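PDB 5ZUU: 30-kDa cleavage and polyadenylation specificity factor 30 from Arabidopsis thaliana, which acts within the cleavage and polyadenylation specificity factor in pre-mRNA 3'-end formation and poly(A) site selection, its YTH domain binding m6A-modified RNA. Local coordinates for residues S114-N126 and V131-V144. Sequence-based numbering, arbitrary orientation.
Sequences SFHKTRNLRNPYN and VKISRDCQELEPSV. With nucleotides of chain F.
Asn123 OD1 is gripped by two backbone amides. Glu141 N reaches Asn123 OD1 at 3.1 Å in an almost straight bond, and Tyr125 N, closing an Asx turn, comes from the opposite face of the amide plane. The other branch, Asn123 ND2, donates to Glu139 O at 2.8 Å, nearly in the amide plane. CG lies anti to the backbone N (chi1 -175°), which carries the amide over to the 139-141 backbone. Glu139 O also accepts from Gln138 NE2, and a water links ND2 to Ser134 OG. A leucine in place of Asn123 would probably leave Glu141 N without its acceptor, Glu139 O with Gln138 NE2 alone of its two donors, and the Asx turn without its acceptor. Next to this, Glu141 CA sits over one face of the Tyr125 ring, 3.7 Å from its centroid. The ring's edge faces Glu139, and a water joins Tyr125 OH to Glu139 OE1, which also pairs with Arg18. At the other end, Val131 N donates to Leu121 O at 3.0 Å. Lys132 CB lies over a face of Phe115, while A8 OP1 of chain F is at the ring's edge. Lys132 NZ is 3.5 Å from OP1 of A8 of chain F. Asp136 N donates a hydrogen bond to OP2 of C6 of chain F at 2.9 Å. The contact thus ties the 122-123 hairpin to edge strand 138-140 and the start of helix 142-154, beside the RNA-binding surface of the YTH domain.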
ATOM      1  N   SER A 114      -6.004   9.564  -9.612  1.00 13.64           N
ATOM      2  CA  SER A 114      -5.173  10.532 -10.317  1.00 15.75           C
ATOM      3  C   SER A 114      -4.548  11.560  -9.383  1.00 14.06           C
ATOM      4  O   SER A 114      -5.188  12.024  -8.441  1.00 13.57           O
ATOM      5  CB  SER A 114      -6.069  11.284 -11.326  1.00 17.13           C
ATOM      6  OG  SER A 114      -5.379  12.393 -11.818  1.00 22.50           O
ATOM      7  N   PHE A 115      -3.306  11.921  -9.666  1.00 14.48           N
ATOM      8  CA  PHE A 115      -2.562  12.951  -8.931  1.00 14.66           C
ATOM      9  C   PHE A 115      -3.248  14.334  -9.040  1.00 15.21           C
ATOM     10  O   PHE A 115      -3.124  15.168  -8.138  1.00 17.14           O
ATOM     11  CB  PHE A 115      -1.090  13.091  -9.438  1.00 13.81           C
ATOM     12  CG  PHE A 115      -0.156  11.918  -9.123  1.00 13.93           C
ATOM     13  CD1 PHE A 115      -0.422  10.981  -8.154  1.00 13.23           C
ATOM     14  CD2 PHE A 115       1.079  11.797  -9.813  1.00 14.41           C
ATOM     15  CE1 PHE A 115       0.448   9.924  -7.907  1.00 12.47           C
ATOM     16  CE2 PHE A 115       1.945  10.736  -9.540  1.00 13.70           C
ATOM     17  CZ  PHE A 115       1.631   9.822  -8.575  1.00 13.08           C
ATOM     18  N   HIS A 116      -3.915  14.580 -10.160  1.00 15.48           N
ATOM     19  CA  HIS A 116      -4.699  15.821 -10.372  1.00 15.05           C
ATOM     20  C   HIS A 116      -5.640  15.992  -9.205  1.00 15.07           C
ATOM     21  O   HIS A 116      -5.756  17.099  -8.600  1.00 14.33           O
ATOM     22  CB  HIS A 116      -5.475  15.747 -11.699  1.00 14.54           C
ATOM     23  CG  HIS A 116      -6.050  17.067 -12.120  1.00 17.10           C
ATOM     24  ND1 HIS A 116      -5.275  18.217 -12.214  1.00 16.36           N
ATOM     25  CD2 HIS A 116      -7.330  17.444 -12.366  1.00 16.41           C
ATOM     26  CE1 HIS A 116      -6.064  19.236 -12.538  1.00 18.52           C
ATOM     27  NE2 HIS A 116      -7.303  18.785 -12.663  1.00 17.20           N
ATOM     28  N   LYS A 117      -6.255  14.879  -8.821  1.00 14.01           N
ATOM     29  CA  LYS A 117      -7.211  14.897  -7.721  1.00 14.40           C
ATOM     30  C   LYS A 117      -6.631  15.060  -6.336  1.00 13.87           C
ATOM     31  O   LYS A 117      -7.372  15.373  -5.448  1.00 15.66           O
ATOM     32  CB  LYS A 117      -8.101  13.667  -7.741  1.00 14.50           C
ATOM     33  CG  LYS A 117      -9.030  13.690  -8.916  1.00 15.57           C
ATOM     34  CD  LYS A 117      -9.759  12.366  -8.933  1.00 16.18           C
ATOM     35  CE  LYS A 117     -10.596  12.168 -10.181  1.00 16.32           C
ATOM     36  NZ  LYS A 117     -10.907  10.700 -10.189  1.00 17.24           N
ATOM     37  N   THR A 118      -5.332  14.883  -6.168  1.00 12.42           N
ATOM     38  CA  THR A 118      -4.627  15.107  -4.929  1.00 11.62           C
ATOM     39  C   THR A 118      -3.826  16.367  -4.904  1.00 11.86           C
ATOM     40  O   THR A 118      -3.033  16.557  -4.001  1.00 11.83           O
ATOM     41  CB  THR A 118      -3.638  13.953  -4.619  1.00 11.12           C
ATOM     42  OG1 THR A 118      -2.492  14.046  -5.458  1.00 10.78           O
ATOM     43  CG2 THR A 118      -4.260  12.649  -4.843  1.00 10.70           C
ATOM     44  N   ARG A 119      -4.058  17.261  -5.844  1.00 12.47           N
ATOM     45  CA  ARG A 119      -3.132  18.380  -6.081  1.00 12.98           C
ATOM     46  C   ARG A 119      -3.232  19.472  -5.010  1.00 12.88           C
ATOM     47  O   ARG A 119      -2.343  20.293  -4.914  1.00 11.64           O
ATOM     48  CB  ARG A 119      -3.325  18.980  -7.483  1.00 12.85           C
ATOM     49  CG  ARG A 119      -4.642  19.766  -7.728  1.00 14.42           C
ATOM     50  CD  ARG A 119      -4.735  20.165  -9.230  1.00 14.51           C
ATOM     51  NE  ARG A 119      -5.894  20.983  -9.542  1.00 14.28           N
ATOM     52  CZ  ARG A 119      -7.152  20.535  -9.616  1.00 15.98           C
ATOM     53  NH1 ARG A 119      -7.505  19.256  -9.361  1.00 16.89           N
ATOM     54  NH2 ARG A 119      -8.103  21.377  -9.928  1.00 17.29           N
ATOM     55  N   ASN A 120      -4.288  19.488  -4.201  1.00 13.38           N
ATOM     56  CA  ASN A 120      -4.362  20.458  -3.102  1.00 13.55           C
ATOM     57  C   ASN A 120      -3.878  19.884  -1.774  1.00 14.26           C
ATOM     58  O   ASN A 120      -4.051  20.502  -0.718  1.00 16.71           O
ATOM     59  CB  ASN A 120      -5.750  21.082  -3.040  1.00 14.00           C
ATOM     60  CG  ASN A 120      -6.810  20.095  -2.636  1.00 13.78           C
ATOM     61  OD1 ASN A 120      -6.579  18.897  -2.808  1.00 15.65           O
ATOM     62  ND2 ASN A 120      -7.952  20.576  -2.114  1.00 11.89           N
ATOM     63  N   LEU A 121      -3.233  18.713  -1.802  1.00 14.28           N
ATOM     64  CA  LEU A 121      -2.808  18.047  -0.592  1.00 15.60           C
ATOM     65  C   LEU A 121      -1.313  18.055  -0.550  1.00 14.84           C
ATOM     66  O   LEU A 121      -0.675  17.495  -1.421  1.00 14.03           O
ATOM     67  CB  LEU A 121      -3.254  16.579  -0.545  1.00 17.57           C
ATOM     68  CG  LEU A 121      -4.342  16.094   0.328  1.00 21.31           C
ATOM     69  CD1 LEU A 121      -4.263  14.570   0.547  1.00 22.20           C
ATOM     70  CD2 LEU A 121      -4.232  16.775   1.668  1.00 23.88           C
ATOM     71  N   ARG A 122      -0.758  18.589   0.539  1.00 15.17           N
ATOM     72  CA  ARG A 122       0.685  18.630   0.761  1.00 14.02           C
ATOM     73  C   ARG A 122       1.095  17.954   2.046  1.00 12.60           C
ATOM     74  O   ARG A 122       0.295  17.857   2.961  1.00 12.53           O
ATOM     75  CB  ARG A 122       1.167  20.056   0.734  1.00 14.72           C
ATOM     76  CG  ARG A 122       1.106  20.629  -0.659  1.00 16.67           C
ATOM     77  CD  ARG A 122       1.262  22.159  -0.638  1.00 18.08           C
ATOM     78  NE  ARG A 122       1.315  22.639  -2.007  1.00 18.80           N
ATOM     79  CZ  ARG A 122       2.404  23.012  -2.650  1.00 21.10           C
ATOM     80  NH1 ARG A 122       3.581  22.960  -2.051  1.00 23.06           N
ATOM     81  NH2 ARG A 122       2.320  23.444  -3.918  1.00 21.84           N
ATOM     82  N   ASN A 123       2.347  17.482   2.081  1.00 12.06           N
ATOM     83  CA  ASN A 123       2.907  16.717   3.199  1.00 12.12           C
ATOM     84  C   ASN A 123       4.005  17.514   3.983  1.00 12.95           C
ATOM     85  O   ASN A 123       5.115  17.627   3.497  1.00 12.17           O
ATOM     86  CB  ASN A 123       3.561  15.460   2.685  1.00 11.22           C
ATOM     87  CG  ASN A 123       4.047  14.568   3.788  1.00 11.51           C
ATOM     88  OD1 ASN A 123       3.799  14.824   4.972  1.00 11.79           O
ATOM     89  ND2 ASN A 123       4.797  13.513   3.418  1.00 10.85           N
ATOM     90  N   PRO A 124       3.684  18.000   5.205  1.00 13.57           N
ATOM     91  CA  PRO A 124       4.652  18.662   6.130  1.00 14.47           C
ATOM     92  C   PRO A 124       5.923  17.852   6.386  1.00 14.89           C
ATOM     93  O   PRO A 124       6.955  18.422   6.564  1.00 14.75           O
ATOM     94  CB  PRO A 124       3.865  18.837   7.423  1.00 13.95           C
ATOM     95  CG  PRO A 124       2.453  18.874   7.020  1.00 14.25           C
ATOM     96  CD  PRO A 124       2.333  18.000   5.778  1.00 14.18           C
ATOM     97  N   TYR A 125       5.840  16.527   6.345  1.00 14.54           N
ATOM     98  CA  TYR A 125       7.007  15.694   6.530  1.00 13.84           C
ATOM     99  C   TYR A 125       7.925  15.689   5.324  1.00 14.26           C
ATOM    100  O   TYR A 125       8.995  15.143   5.379  1.00 14.89           O
ATOM    101  CB  TYR A 125       6.588  14.247   6.848  1.00 12.66           C
ATOM    102  CG  TYR A 125       5.951  13.987   8.197  1.00 11.75           C
ATOM    103  CD1 TYR A 125       5.840  14.972   9.209  1.00 11.47           C
ATOM    104  CD2 TYR A 125       5.554  12.690   8.513  1.00 11.42           C
ATOM    105  CE1 TYR A 125       5.326  14.662  10.451  1.00 10.40           C
ATOM    106  CE2 TYR A 125       5.034  12.370   9.735  1.00 10.70           C
ATOM    107  CZ  TYR A 125       4.942  13.347  10.692  1.00 11.01           C
ATOM    108  OH  TYR A 125       4.358  12.975  11.849  1.00 11.31           O
ATOM    109  N   ASN A 126       7.495  16.172   4.176  1.00 15.68           N
ATOM    110  CA  ASN A 126       8.372  16.260   3.043  1.00 15.64           C
ATOM    111  C   ASN A 126       8.373  17.710   2.538  1.00 15.85           C
ATOM    112  O   ASN A 126       8.054  17.966   1.410  1.00 15.10           O
ATOM    113  CB  ASN A 126       7.919  15.299   1.943  1.00 16.29           C
ATOM    114  CG  ASN A 126       8.909  15.245   0.796  1.00 15.75           C
ATOM    115  OD1 ASN A 126      10.097  15.393   1.055  1.00 19.77           O
ATOM    116  ND2 ASN A 126       8.472  15.029  -0.420  1.00 13.25           N
ATOM    117  N   VAL A 131       1.659  15.804  -2.199  1.00 14.88           N
ATOM    118  CA  VAL A 131       1.868  14.386  -1.883  1.00 14.09           C
ATOM    119  C   VAL A 131       2.277  13.493  -3.047  1.00 13.75           C
ATOM    120  O   VAL A 131       2.834  12.429  -2.810  1.00 14.32           O
ATOM    121  CB  VAL A 131       0.650  13.770  -1.211  1.00 14.78           C
ATOM    122  CG1 VAL A 131       0.362  14.498   0.092  1.00 15.51           C
ATOM    123  CG2 VAL A 131      -0.586  13.804  -2.125  1.00 15.15           C
ATOM    124  N   LYS A 132       1.981  13.892  -4.303  1.00 14.49           N
ATOM    125  CA  LYS A 132       2.468  13.150  -5.477  1.00 13.37           C
ATOM    126  C   LYS A 132       3.999  13.036  -5.543  1.00 13.53           C
ATOM    127  O   LYS A 132       4.500  12.058  -6.071  1.00 11.52           O
ATOM    128  CB  LYS A 132       1.926  13.676  -6.803  1.00 13.23           C
ATOM    129  CG  LYS A 132       2.379  15.062  -7.217  1.00 12.70           C
ATOM    130  CD  LYS A 132       2.278  15.212  -8.707  1.00 12.76           C
ATOM    131  CE  LYS A 132       2.624  16.639  -9.130  1.00 13.55           C
ATOM    132  NZ  LYS A 132       2.377  16.712 -10.587  1.00 14.03           N
ATOM    133  N   ILE A 133       4.693  14.046  -4.999  1.00 12.69           N
ATOM    134  CA  ILE A 133       6.169  14.068  -4.864  1.00 13.60           C
ATOM    135  C   ILE A 133       6.553  13.352  -3.575  1.00 13.44           C
ATOM    136  O   ILE A 133       6.706  13.960  -2.515  1.00 14.95           O
ATOM    137  CB  ILE A 133       6.720  15.525  -4.868  1.00 13.90           C
ATOM    138  CG1 ILE A 133       6.088  16.271  -6.036  1.00 14.46           C
ATOM    139  CG2 ILE A 133       8.251  15.528  -4.938  1.00 14.14           C
ATOM    140  CD1 ILE A 133       6.744  17.579  -6.417  1.00 15.87           C
ATOM    141  N   SER A 134       6.551  12.042  -3.658  1.00 13.04           N
ATOM    142  CA  SER A 134       6.797  11.134  -2.551  1.00 13.21           C
ATOM    143  C   SER A 134       7.693  10.028  -3.065  1.00 12.81           C
ATOM    144  O   SER A 134       7.338   9.360  -4.033  1.00 12.80           O
ATOM    145  CB  SER A 134       5.481  10.553  -2.019  1.00 14.68           C
ATOM    146  OG  SER A 134       4.746  11.519  -1.300  1.00 14.31           O
ATOM    147  N   ARG A 135       8.909   9.918  -2.508  1.00 13.53           N
ATOM    148  CA  ARG A 135       9.788   8.767  -2.763  1.00 13.96           C
ATOM    149  C   ARG A 135       9.260   7.556  -2.028  1.00 13.34           C
ATOM    150  O   ARG A 135       8.373   7.651  -1.188  1.00 12.05           O
ATOM    151  CB  ARG A 135      11.256   9.087  -2.398  1.00 16.64           C
ATOM    152  CG  ARG A 135      11.918  10.086  -3.362  1.00 20.94           C
ATOM    153  CD  ARG A 135      13.456  10.076  -3.317  1.00 25.64           C
ATOM    154  NE  ARG A 135      14.243  10.683  -4.453  1.00 27.73           N
ATOM    155  CZ  ARG A 135      14.345  11.977  -4.638  1.00 31.07           C
ATOM    156  NH1 ARG A 135      15.063  12.498  -5.594  1.00 31.23           N
ATOM    157  NH2 ARG A 135      13.670  12.788  -3.848  1.00 40.52           N
ATOM    158  N   ASP A 136       9.850   6.403  -2.313  1.00 14.09           N
ATOM    159  CA  ASP A 136       9.455   5.136  -1.701  1.00 13.19           C
ATOM    160  C   ASP A 136       9.614   5.214  -0.178  1.00 13.36           C
ATOM    161  O   ASP A 136      10.667   5.591   0.342  1.00 14.64           O
ATOM    162  CB  ASP A 136      10.316   4.023  -2.333  1.00 14.30           C
ATOM    163  CG  ASP A 136       9.907   2.603  -1.902  1.00 16.63           C
ATOM    164  OD1 ASP A 136       8.688   2.318  -1.766  1.00 15.35           O
ATOM    165  OD2 ASP A 136      10.842   1.769  -1.679  1.00 19.28           O
ATOM    166  N   CYS A 137       8.557   4.849   0.527  1.00 11.75           N
ATOM    167  CA  CYS A 137       8.429   4.843   1.980  1.00 11.27           C
ATOM    168  C   CYS A 137       8.526   6.196   2.648  1.00 10.60           C
ATOM    169  O   CYS A 137       8.890   6.307   3.796  1.00 10.94           O
ATOM    170  CB  CYS A 137       9.319   3.766   2.629  1.00 11.61           C
ATOM    171  SG  CYS A 137       8.874   2.074   2.137  1.00 12.12           S
ATOM    172  N   GLN A 138       8.234   7.245   1.921  1.00 10.31           N
ATOM    173  CA  GLN A 138       8.049   8.560   2.556  1.00 10.41           C
ATOM    174  C   GLN A 138       6.789   8.537   3.467  1.00 11.00           C
ATOM    175  O   GLN A 138       5.659   8.172   3.056  1.00 10.49           O
ATOM    176  CB  GLN A 138       7.904   9.618   1.484  1.00 10.65           C
ATOM    177  CG  GLN A 138       7.322  10.932   1.966  1.00 10.87           C
ATOM    178  CD  GLN A 138       8.383  11.652   2.730  1.00 11.12           C
ATOM    179  OE1 GLN A 138       9.389  12.031   2.124  1.00 11.54           O
ATOM    180  NE2 GLN A 138       8.237  11.732   4.046  1.00 11.16           N
ATOM    181  N   GLU A 139       6.978   8.893   4.722  1.00 11.24           N
ATOM    182  CA  GLU A 139       5.856   8.986   5.669  1.00 11.46           C
ATOM    183  C   GLU A 139       4.971  10.205   5.357  1.00 11.33           C
ATOM    184  O   GLU A 139       5.478  11.279   5.047  1.00 10.54           O
ATOM    185  CB  GLU A 139       6.339   9.036   7.145  1.00 11.80           C
ATOM    186  CG  GLU A 139       5.161   8.751   8.085  1.00 12.49           C
ATOM    187  CD  GLU A 139       5.443   8.584   9.539  1.00 13.10           C
ATOM    188  OE1 GLU A 139       4.481   8.375  10.327  1.00 12.13           O
ATOM    189  OE2 GLU A 139       6.626   8.597   9.921  1.00 13.18           O
ATOM    190  N   LEU A 140       3.652  10.020   5.422  1.00 10.53           N
ATOM    191  CA  LEU A 140       2.722  11.119   5.331  1.00 10.94           C
ATOM    192  C   LEU A 140       2.433  11.553   6.756  1.00 10.78           C
ATOM    193  O   LEU A 140       2.172  10.705   7.635  1.00 10.15           O
ATOM    194  CB  LEU A 140       1.418  10.711   4.572  1.00 11.36           C
ATOM    195  CG  LEU A 140       1.703  10.245   3.125  1.00 11.30           C
ATOM    196  CD1 LEU A 140       0.615   9.379   2.539  1.00 12.11           C
ATOM    197  CD2 LEU A 140       1.908  11.413   2.201  1.00 12.16           C
ATOM    198  N   GLU A 141       2.514  12.861   6.993  1.00 10.71           N
ATOM    199  CA  GLU A 141       1.971  13.460   8.222  1.00 11.83           C
ATOM    200  C   GLU A 141       0.547  12.878   8.410  1.00 11.44           C
ATOM    201  O   GLU A 141      -0.233  12.810   7.449  1.00 10.41           O
ATOM    202  CB  GLU A 141       1.944  14.997   8.076  1.00 12.84           C
ATOM    203  CG  GLU A 141       1.646  15.790   9.362  1.00 13.95           C
ATOM    204  CD  GLU A 141       0.232  15.600   9.901  1.00 15.15           C
ATOM    205  OE1 GLU A 141      -0.766  15.472   9.135  1.00 14.79           O
ATOM    206  OE2 GLU A 141       0.133  15.500  11.121  1.00 17.98           O
ATOM    207  N   PRO A 142       0.208  12.420   9.613  1.00 11.76           N
ATOM    208  CA  PRO A 142      -0.891  11.430   9.605  1.00 12.33           C
ATOM    209  C   PRO A 142      -2.267  11.953   9.270  1.00 11.94           C
ATOM    210  O   PRO A 142      -3.126  11.189   8.767  1.00 11.62           O
ATOM    211  CB  PRO A 142      -0.865  10.843  11.024  1.00 12.64           C
ATOM    212  CG  PRO A 142       0.057  11.740  11.814  1.00 12.68           C
ATOM    213  CD  PRO A 142       1.015  12.305  10.825  1.00 12.32           C
ATOM    214  N   SER A 143      -2.476  13.226   9.546  1.00 11.91           N
ATOM    215  CA  SER A 143      -3.716  13.871   9.117  1.00 12.60           C
ATOM    216  C   SER A 143      -3.776  13.998   7.619  1.00 11.24           C
ATOM    217  O   SER A 143      -4.842  13.779   7.041  1.00 10.98           O
ATOM    218  CB  SER A 143      -3.914  15.255   9.744  1.00 13.43           C
ATOM    219  OG  SER A 143      -4.221  15.109  11.104  1.00 14.79           O
ATOM    220  N   VAL A 144      -2.651  14.276   6.980  1.00 10.62           N
ATOM    221  CA  VAL A 144      -2.623  14.291   5.535  1.00 11.21           C
ATOM    222  C   VAL A 144      -2.784  12.863   4.942  1.00 11.07           C
ATOM    223  O   VAL A 144      -3.459  12.683   3.943  1.00 10.13           O
ATOM    224  CB  VAL A 144      -1.354  14.945   5.052  1.00 12.49           C
ATOM    225  CG1 VAL A 144      -1.211  14.835   3.551  1.00 13.15           C
ATOM    226  CG2 VAL A 144      -1.338  16.403   5.448  1.00 13.04           C
TER
ATOM    227  P     C F   6      11.618   6.166  -5.954  1.00 13.25           P
ATOM    228  OP1   C F   6      12.499   7.082  -6.679  1.00 13.64           O
ATOM    229  OP2   C F   6      11.736   6.060  -4.477  1.00 13.76           O
ATOM    230  O5'   C F   6      10.090   6.579  -6.238  1.00 13.22           O
ATOM    231  C5'   C F   6       9.772   7.408  -7.361  1.00 12.83           C
ATOM    232  C4'   C F   6       9.202   8.725  -6.894  1.00 13.50           C
ATOM    233  O4'   C F   6      10.220   9.477  -6.193  1.00 13.01           O
ATOM    234  C3'   C F   6       8.699   9.661  -7.986  1.00 13.41           C
ATOM    235  O3'   C F   6       7.375   9.295  -8.351  1.00 12.67           O
ATOM    236  C2'   C F   6       8.784  11.001  -7.291  1.00 12.87           C
ATOM    237  O2'   C F   6       7.699  11.238  -6.412  1.00 11.75           O
ATOM    238  C1'   C F   6      10.099  10.849  -6.530  1.00 13.85           C
ATOM    239  N1    C F   6      11.311  11.251  -7.275  1.00 15.21           N
ATOM    240  C2    C F   6      11.524  12.613  -7.508  1.00 15.65           C
ATOM    241  O2    C F   6      10.667  13.425  -7.139  1.00 15.44           O
ATOM    242  N3    C F   6      12.660  13.011  -8.121  1.00 15.50           N
ATOM    243  C4    C F   6      13.577  12.106  -8.478  1.00 16.69           C
ATOM    244  N4    C F   6      14.671  12.545  -9.091  1.00 16.00           N
ATOM    245  C5    C F   6      13.393  10.707  -8.245  1.00 16.26           C
ATOM    246  C6    C F   6      12.258  10.330  -7.641  1.00 15.70           C
ATOM    247  P     U F   7       6.849   9.453  -9.827  1.00 13.82           P
ATOM    248  OP1   U F   7       5.527   8.850  -9.868  1.00 15.52           O
ATOM    249  OP2   U F   7       7.828   9.033 -10.779  1.00 14.36           O
ATOM    250  O5'   U F   7       6.684  11.023 -10.024  1.00 14.71           O
ATOM    251  C5'   U F   7       5.687  11.707  -9.270  1.00 15.63           C
ATOM    252  C4'   U F   7       5.867  13.185  -9.427  1.00 16.19           C
ATOM    253  O4'   U F   7       7.175  13.582  -8.946  1.00 17.22           O
ATOM    254  C3'   U F   7       5.818  13.661 -10.862  1.00 16.93           C
ATOM    255  O3'   U F   7       4.460  13.928 -11.158  1.00 19.49           O
ATOM    256  C2'   U F   7       6.623  14.936 -10.811  1.00 16.92           C
ATOM    257  O2'   U F   7       5.914  15.989 -10.197  1.00 15.94           O
ATOM    258  C1'   U F   7       7.727  14.536  -9.849  1.00 16.83           C
ATOM    259  N1    U F   7       8.936  13.966 -10.448  1.00 15.60           N
ATOM    260  C2    U F   7       9.887  14.836 -10.958  1.00 16.18           C
ATOM    261  O2    U F   7       9.708  16.045 -11.059  1.00 16.74           O
ATOM    262  N3    U F   7      11.040  14.232 -11.386  1.00 16.48           N
ATOM    263  C4    U F   7      11.359  12.892 -11.317  1.00 16.11           C
ATOM    264  O4    U F   7      12.462  12.513 -11.706  1.00 15.43           O
ATOM    265  C5    U F   7      10.321  12.059 -10.790  1.00 15.64           C
ATOM    266  C6    U F   7       9.181  12.614 -10.368  1.00 15.64           C
ATOM    267  P     A F   8       3.862  13.552 -12.552  1.00 19.08           P
ATOM    268  OP1   A F   8       2.380  13.740 -12.456  1.00 23.61           O
ATOM    269  OP2   A F   8       4.415  12.248 -13.000  1.00 18.32           O
ATOM    270  O5'   A F   8       4.202  14.849 -13.378  1.00 24.14           O
ATOM    271  C5'   A F   8       5.299  14.854 -14.179  1.00 30.27           C
ATOM    272  C4'   A F   8       5.739  16.266 -14.388  1.00 30.52           C
ATOM    273  O4'   A F   8       6.900  16.499 -13.551  1.00 32.19           O
ATOM    274  C3'   A F   8       6.195  16.450 -15.829  1.00 30.84           C
ATOM    275  O3'   A F   8       5.140  17.032 -16.577  1.00 30.01           O
ATOM    276  C2'   A F   8       7.532  17.146 -15.697  1.00 31.54           C
ATOM    277  O2'   A F   8       7.478  18.553 -15.516  1.00 31.26           O
ATOM    278  C1'   A F   8       8.037  16.565 -14.379  1.00 31.97           C
ATOM    279  N9    A F   8       8.745  15.265 -14.415  1.00 29.46           N
ATOM    280  C8    A F   8       8.413  13.996 -13.984  1.00 26.54           C
ATOM    281  N7    A F   8       9.385  13.123 -14.106  1.00 22.35           N
ATOM    282  C5    A F   8      10.425  13.863 -14.649  1.00 23.44           C
ATOM    283  C6    A F   8      11.738  13.523 -15.001  1.00 19.56           C
ATOM    284  N6    A F   8      12.240  12.295 -14.876  1.00 19.31           N
ATOM    285  N1    A F   8      12.514  14.490 -15.536  1.00 19.43           N
ATOM    286  C2    A F   8      12.011  15.728 -15.656  1.00 20.67           C
ATOM    287  N3    A F   8      10.799  16.174 -15.348  1.00 22.06           N
ATOM    288  C4    A F   8      10.048  15.184 -14.836  1.00 24.52           C
TER
HETATM  289  O   HOH W   1      -0.331  15.825  -5.115  1.00 11.36           O
HETATM  290  O   HOH W   2       4.893  13.153   0.684  1.00 14.99           O
HETATM  291  O   HOH W   3       3.842  10.420  12.169  1.00 16.48           O